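Local atomic coordinates of Cbm77-rfpl (Ruminococcus flavefaciens, PDB entry 5FU5), a protein that probably binds plant cell-wall polysaccharide as a family 77 carbohydrate-binding module of the rumen bacterium's cellulosome. Residues A61-L66 / T90-Q95. Sequence-based numbering, arbitrary orientation.
Sequences AGKLTL and TVDLAQ
Gly62 and Leu93, then Leu64 and Val91, face each other as hydrogen-bonded pairs of an antiparallel beta ladder, residues 62-66 running at 153° to residues 90-93. The ladder belongs to the all-antiparallel beta fold of this carbohydrate-binding module, and strand 107-116 hydrogen-bonds the other edge of strand 62-68. Each of the two pairs exchanges two N-H...O=C bonds; the shortest, from Leu64 N to Val91 O, spans 2.8 Å and is nearly straight at the hydrogen. Between them, Lys63 and Asp92 form a non-hydrogen-bonded pair, their CA atoms 4.4 Å apart, and Thr65 with Thr90 forms another.

Leu64 and Leu93 point to the inner face, where both touch Phe56 and Tyr113. Leu93 brings CD1 within 3.9 Å of Leu64 CB, a diagonal contact, since Leu93 is paired with Gly62, which has no side chain, and Leu64 with Val91. Leu64, which is buried, also meets Ile100 of strand 96-101.

Lys63, Asp92 and the two threonines occupy the other face. There Thr90 lies beside Thr65, its methyl CG2 4.0 Å from Thr65 OG1. Lys63 and Asp92 make no salt bridge: NZ stays 6.1 Å from OD1, so any attraction of opposite charges would act at long range. Lys63 CG is anti to its backbone N (chi1 -178°), and the chain crosses Asp92 obliquely with its aliphatic part, CG coming 3.6 Å from Asp92 OD1.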
loop_
_atom_site.group_PDB
_atom_site.type_symbol
_atom_site.label_atom_id
_atom_site.label_comp_id
_atom_site.label_asym_id
_atom_site.label_seq_id
_atom_site.Cartn_x
_atom_site.Cartn_y
_atom_site.Cartn_z
ATOM N N ALA A 61 -7.618 -15.021 -0.792
ATOM C CA ALA A 61 -6.342 -14.817 -1.473
ATOM C C ALA A 61 -6.531 -13.803 -2.606
ATOM O O ALA A 61 -7.637 -13.587 -3.120
ATOM C CB ALA A 61 -5.821 -16.119 -2.025
ATOM N N GLY A 62 -5.445 -13.185 -3.009
ATOM C CA GLY A 62 -5.505 -12.080 -3.930
ATOM C C GLY A 62 -4.198 -11.353 -4.077
ATOM O O GLY A 62 -3.138 -11.933 -3.881
ATOM N N LYS A 63 -4.263 -10.072 -4.424
ATOM C CA LYS A 63 -3.106 -9.312 -4.810
ATOM C C LYS A 63 -3.121 -7.971 -4.138
ATOM O O LYS A 63 -4.114 -7.244 -4.227
ATOM C CB LYS A 63 -3.038 -9.127 -6.330
ATOM C CG LYS A 63 -1.802 -8.361 -6.803
ATOM C CD LYS A 63 -1.674 -8.218 -8.298
ATOM C CE LYS A 63 -2.697 -7.318 -8.897
ATOM N NZ LYS A 63 -2.448 -7.187 -10.363
ATOM N N LEU A 64 -2.030 -7.626 -3.494
ATOM C CA LEU A 64 -1.784 -6.315 -2.941
ATOM C C LEU A 64 -0.979 -5.448 -3.923
ATOM O O LEU A 64 0.050 -5.904 -4.430
ATOM C CB LEU A 64 -1.046 -6.437 -1.602
ATOM C CG LEU A 64 -0.628 -5.119 -0.916
ATOM C CD1 LEU A 64 -1.820 -4.365 -0.314
ATOM C CD2 LEU A 64 0.399 -5.407 0.166
ATOM N N THR A 65 -1.443 -4.211 -4.176
ATOM C CA THR A 65 -0.724 -3.229 -4.944
ATOM C C THR A 65 -0.439 -2.012 -4.111
ATOM O O THR A 65 -1.315 -1.487 -3.414
ATOM C CB THR A 65 -1.554 -2.803 -6.194
ATOM O OG1 THR A 65 -1.814 -3.922 -7.027
ATOM C CG2 THR A 65 -0.883 -1.730 -7.020
ATOM N N LEU A 66 0.811 -1.566 -4.129
ATOM C CA LEU A 66 1.323 -0.414 -3.357
ATOM C C LEU A 66 1.990 0.538 -4.315
ATOM O O LEU A 66 2.831 0.120 -5.103
ATOM C CB LEU A 66 2.332 -0.824 -2.280
ATOM C CG LEU A 66 1.850 -1.834 -1.282
ATOM C CD1 LEU A 66 3.052 -2.242 -0.430
ATOM C CD2 LEU A 66 0.723 -1.300 -0.434
ATOM N N THR A 90 3.746 -5.144 -6.260
ATOM C CA THR A 90 2.651 -6.094 -6.240
ATOM C C THR A 90 3.093 -7.317 -5.482
ATOM O O THR A 90 4.217 -7.813 -5.652
ATOM C CB THR A 90 2.135 -6.515 -7.623
ATOM O OG1 THR A 90 3.195 -7.055 -8.390
ATOM C CG2 THR A 90 1.609 -5.369 -8.379
ATOM N N VAL A 91 2.216 -7.812 -4.652
ATOM C CA VAL A 91 2.475 -8.992 -3.837
ATOM C C VAL A 91 1.213 -9.836 -3.793
ATOM O O VAL A 91 0.156 -9.329 -3.418
ATOM C CB VAL A 91 2.859 -8.705 -2.364
ATOM C CG1 VAL A 91 3.384 -10.009 -1.726
ATOM C CG2 VAL A 91 3.873 -7.574 -2.185
ATOM N N ASP A 92 1.325 -11.119 -4.112
ATOM C CA ASP A 92 0.241 -12.036 -4.013
ATOM C C ASP A 92 0.192 -12.585 -2.605
ATOM O O ASP A 92 1.228 -12.978 -2.069
ATOM C CB ASP A 92 0.374 -13.153 -5.048
ATOM C CG ASP A 92 0.193 -12.651 -6.488
ATOM O OD1 ASP A 92 0.013 -11.458 -6.750
ATOM O OD2 ASP A 92 0.252 -13.431 -7.394
ATOM N N LEU A 93 -1.006 -12.626 -2.020
ATOM C CA LEU A 93 -1.239 -12.961 -0.635
ATOM C C LEU A 93 -2.341 -13.991 -0.425
ATOM O O LEU A 93 -3.278 -14.097 -1.244
ATOM C CB LEU A 93 -1.557 -11.698 0.197
ATOM C CG LEU A 93 -0.496 -10.617 0.255
ATOM C CD1 LEU A 93 -1.041 -9.404 0.989
ATOM C CD2 LEU A 93 0.794 -11.090 0.903
ATOM N N ALA A 94 -2.174 -14.793 0.619
ATOM C CA ALA A 94 -3.214 -15.715 1.053
ATOM C C ALA A 94 -4.216 -15.003 1.970
ATOM O O ALA A 94 -3.971 -13.902 2.466
ATOM C CB ALA A 94 -2.580 -16.892 1.793
ATOM N N GLN A 95 -5.346 -15.657 2.190
ATOM C CA GLN A 95 -6.324 -15.175 3.182
ATOM C C GLN A 95 -5.613 -15.029 4.525
ATOM O O GLN A 95 -4.726 -15.832 4.865
ATOM C CB GLN A 95 -7.465 -16.179 3.325
ATOM C CG GLN A 95 -8.621 -15.772 4.231
ATOM C CD GLN A 95 -8.367 -15.871 5.733
ATOM O OE1 GLN A 95 -7.632 -16.749 6.198
ATOM N NE2 GLN A 95 -9.056 -15.001 6.520
#